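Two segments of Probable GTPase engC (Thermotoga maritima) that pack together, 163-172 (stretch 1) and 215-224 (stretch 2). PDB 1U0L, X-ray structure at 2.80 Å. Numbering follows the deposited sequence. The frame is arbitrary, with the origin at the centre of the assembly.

Stretch 1 163-172: LKEYLKGKIS
Stretch 2 (215-224) QLLKFDFGGY

Stretch 1 enters as a helix ending at Leu 167, and leaves as a strand that pairs in parallel with stretch 2; together they bury 529 Å². Phe 221 (chi1 p, chi2 76°), carried by a type I turn from Phe 219 to Gly 222, lies against the helix end. Lys 164 lays its aliphatic CG 3.3 Å from Phe 221 CE2, while its carbonyl sits over one face of that ring. Leu 167 (m, t) points toward stretch 2, its CB 3.6 Å from Phe 221 CE1 at the ring edge and its CD1 3.7 Å from Phe 219 CZ, so one branched apolar chain serves two aromatics. Lys 168 breaks the helix (phi/psi -42/131), and its CG lies 3.7 Å from Phe 221 CD1. Gly 169, at positive phi (73/-52), donates from N to Gly 222 O at 2.7 Å. Its CA is 3.8 Å from that of Gly 223, where a side chain would strike Leu 167 O, Gly 169 N and Lys 170 O. Lys 170 O accepts from Tyr 224 N at 2.8 Å, and Ser 172 N donates to Tyr 224 O at 2.6 Å. These bonds bracket Ile 171 (m, t), whose CG1 lies 4.1 Å from CD1 of Tyr 224 (chi1 m) on the same sheet face, buried beside Leu 216.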

# COMPACT_ATOMS: atom_id res chain seq x y z
N LEU A 163 -9.42 8.81 -9.84
CA LEU A 163 -8.35 8.11 -9.15
C LEU A 163 -7.04 8.86 -9.29
O LEU A 163 -6.18 8.79 -8.41
CB LEU A 163 -8.20 6.68 -9.69
CG LEU A 163 -7.08 5.84 -9.06
CD1 LEU A 163 -7.38 5.62 -7.58
CD2 LEU A 163 -6.93 4.51 -9.79
N LYS A 164 -6.88 9.57 -10.40
CA LYS A 164 -5.67 10.35 -10.62
C LYS A 164 -5.61 11.36 -9.49
O LYS A 164 -4.54 11.76 -9.04
CB LYS A 164 -5.74 11.09 -11.95
CG LYS A 164 -5.04 10.40 -13.10
CD LYS A 164 -5.38 11.11 -14.40
CE LYS A 164 -4.81 10.38 -15.59
NZ LYS A 164 -5.45 10.87 -16.84
N GLU A 165 -6.78 11.77 -9.02
CA GLU A 165 -6.84 12.74 -7.96
C GLU A 165 -6.16 12.30 -6.66
O GLU A 165 -5.65 13.14 -5.94
CB GLU A 165 -8.28 13.15 -7.68
CG GLU A 165 -8.40 14.62 -7.41
CD GLU A 165 -7.64 15.45 -8.44
OE1 GLU A 165 -8.02 15.40 -9.63
OE2 GLU A 165 -6.66 16.13 -8.05
N TYR A 166 -6.14 11.01 -6.36
CA TYR A 166 -5.49 10.55 -5.13
C TYR A 166 -4.02 10.27 -5.32
O TYR A 166 -3.25 10.33 -4.37
CB TYR A 166 -6.09 9.25 -4.59
CG TYR A 166 -7.52 9.30 -4.18
CD1 TYR A 166 -8.53 9.20 -5.12
CD2 TYR A 166 -7.87 9.46 -2.84
CE1 TYR A 166 -9.87 9.27 -4.74
CE2 TYR A 166 -9.20 9.53 -2.46
CZ TYR A 166 -10.19 9.44 -3.41
OH TYR A 166 -11.51 9.55 -3.05
N LEU A 167 -3.63 9.93 -6.54
CA LEU A 167 -2.24 9.61 -6.80
C LEU A 167 -1.35 10.83 -6.83
O LEU A 167 -0.16 10.75 -6.51
CB LEU A 167 -2.13 8.84 -8.12
CG LEU A 167 -2.93 7.54 -8.14
CD1 LEU A 167 -2.83 6.92 -9.53
CD2 LEU A 167 -2.41 6.59 -7.06
N LYS A 168 -1.93 11.97 -7.19
CA LYS A 168 -1.19 13.23 -7.26
C LYS A 168 -0.25 13.44 -6.09
O LYS A 168 -0.64 13.29 -4.93
CB LYS A 168 -2.16 14.42 -7.31
CG LYS A 168 -2.62 14.83 -8.68
CD LYS A 168 -3.63 15.96 -8.57
CE LYS A 168 -3.95 16.55 -9.93
NZ LYS A 168 -4.46 15.53 -10.88
N GLY A 169 0.99 13.80 -6.43
CA GLY A 169 2.01 14.09 -5.44
C GLY A 169 2.61 12.94 -4.67
O GLY A 169 3.83 12.79 -4.62
N LYS A 170 1.75 12.12 -4.08
CA LYS A 170 2.17 10.99 -3.27
C LYS A 170 2.96 9.88 -3.96
O LYS A 170 3.07 9.85 -5.19
CB LYS A 170 0.94 10.38 -2.61
CG LYS A 170 0.09 11.42 -1.91
CD LYS A 170 -1.27 10.87 -1.57
CE LYS A 170 -2.18 11.95 -0.99
NZ LYS A 170 -3.60 11.47 -0.88
N ILE A 171 3.55 9.01 -3.15
CA ILE A 171 4.28 7.85 -3.65
C ILE A 171 3.29 6.72 -3.37
O ILE A 171 2.94 6.48 -2.21
CB ILE A 171 5.58 7.58 -2.85
CG1 ILE A 171 6.61 8.68 -3.15
CG2 ILE A 171 6.15 6.20 -3.21
CD1 ILE A 171 7.99 8.38 -2.61
N SER A 172 2.80 6.05 -4.40
CA SER A 172 1.82 5.00 -4.17
C SER A 172 2.18 3.57 -4.56
O SER A 172 2.99 3.34 -5.46
CB SER A 172 0.50 5.37 -4.85
OG SER A 172 -0.19 6.36 -4.12
N GLN A 215 11.06 -0.05 -8.50
CA GLN A 215 11.44 1.20 -9.12
C GLN A 215 10.30 2.16 -8.89
O GLN A 215 9.18 1.74 -8.59
CB GLN A 215 11.64 1.03 -10.61
CG GLN A 215 12.95 0.43 -10.98
CD GLN A 215 13.15 0.43 -12.48
OE1 GLN A 215 12.68 1.33 -13.17
NE2 GLN A 215 13.87 -0.57 -12.98
N LEU A 216 10.56 3.45 -9.00
CA LEU A 216 9.48 4.38 -8.81
C LEU A 216 9.17 4.93 -10.19
O LEU A 216 10.08 5.32 -10.92
CB LEU A 216 9.88 5.50 -7.84
CG LEU A 216 10.21 5.05 -6.42
CD1 LEU A 216 10.43 6.27 -5.55
CD2 LEU A 216 9.06 4.23 -5.85
N LEU A 217 7.91 4.91 -10.56
CA LEU A 217 7.51 5.43 -11.85
C LEU A 217 6.89 6.78 -11.60
O LEU A 217 6.00 6.91 -10.75
CB LEU A 217 6.51 4.49 -12.51
CG LEU A 217 7.07 3.10 -12.79
CD1 LEU A 217 5.95 2.16 -13.19
CD2 LEU A 217 8.13 3.20 -13.88
N LYS A 218 7.36 7.80 -12.31
CA LYS A 218 6.83 9.14 -12.11
C LYS A 218 5.54 9.31 -12.90
O LYS A 218 5.45 8.91 -14.06
CB LYS A 218 7.85 10.19 -12.55
CG LYS A 218 7.49 11.60 -12.12
CD LYS A 218 8.39 12.66 -12.74
CE LYS A 218 9.85 12.47 -12.37
NZ LYS A 218 10.46 11.25 -12.98
N PHE A 219 4.54 9.91 -12.26
CA PHE A 219 3.27 10.15 -12.92
C PHE A 219 3.30 11.46 -13.69
O PHE A 219 3.96 12.43 -13.28
CB PHE A 219 2.13 10.21 -11.91
CG PHE A 219 1.58 8.86 -11.53
CD1 PHE A 219 1.46 8.50 -10.19
CD2 PHE A 219 1.19 7.96 -12.51
CE1 PHE A 219 0.95 7.26 -9.83
CE2 PHE A 219 0.68 6.72 -12.16
CZ PHE A 219 0.56 6.37 -10.82
N ASP A 220 2.58 11.49 -14.79
CA ASP A 220 2.48 12.68 -15.61
C ASP A 220 2.16 13.87 -14.72
O ASP A 220 2.77 14.93 -14.84
CB ASP A 220 1.34 12.52 -16.62
CG ASP A 220 1.84 12.44 -18.04
OD1 ASP A 220 3.06 12.24 -18.22
OD2 ASP A 220 1.01 12.59 -18.97
N PHE A 221 1.20 13.66 -13.83
CA PHE A 221 0.71 14.70 -12.93
C PHE A 221 1.44 14.86 -11.61
O PHE A 221 0.90 15.46 -10.68
CB PHE A 221 -0.76 14.43 -12.66
CG PHE A 221 -1.04 13.01 -12.24
CD1 PHE A 221 -0.74 12.58 -10.95
CD2 PHE A 221 -1.57 12.10 -13.14
CE1 PHE A 221 -0.96 11.26 -10.57
CE2 PHE A 221 -1.79 10.79 -12.77
CZ PHE A 221 -1.49 10.37 -11.48
N GLY A 222 2.66 14.33 -11.52
CA GLY A 222 3.41 14.47 -10.29
C GLY A 222 3.02 13.43 -9.26
O GLY A 222 1.85 13.28 -8.90
N GLY A 223 4.02 12.72 -8.76
CA GLY A 223 3.77 11.68 -7.79
C GLY A 223 4.41 10.43 -8.36
O GLY A 223 4.83 10.43 -9.52
N TYR A 224 4.51 9.38 -7.56
CA TYR A 224 5.10 8.15 -8.05
C TYR A 224 4.31 6.94 -7.64
O TYR A 224 3.56 6.97 -6.66
CB TYR A 224 6.50 7.94 -7.50
CG TYR A 224 7.47 9.06 -7.69
CD1 TYR A 224 7.48 10.16 -6.82
CD2 TYR A 224 8.48 8.97 -8.65
CE1 TYR A 224 8.47 11.13 -6.90
CE2 TYR A 224 9.47 9.94 -8.74
CZ TYR A 224 9.47 11.01 -7.86
OH TYR A 224 10.49 11.92 -7.91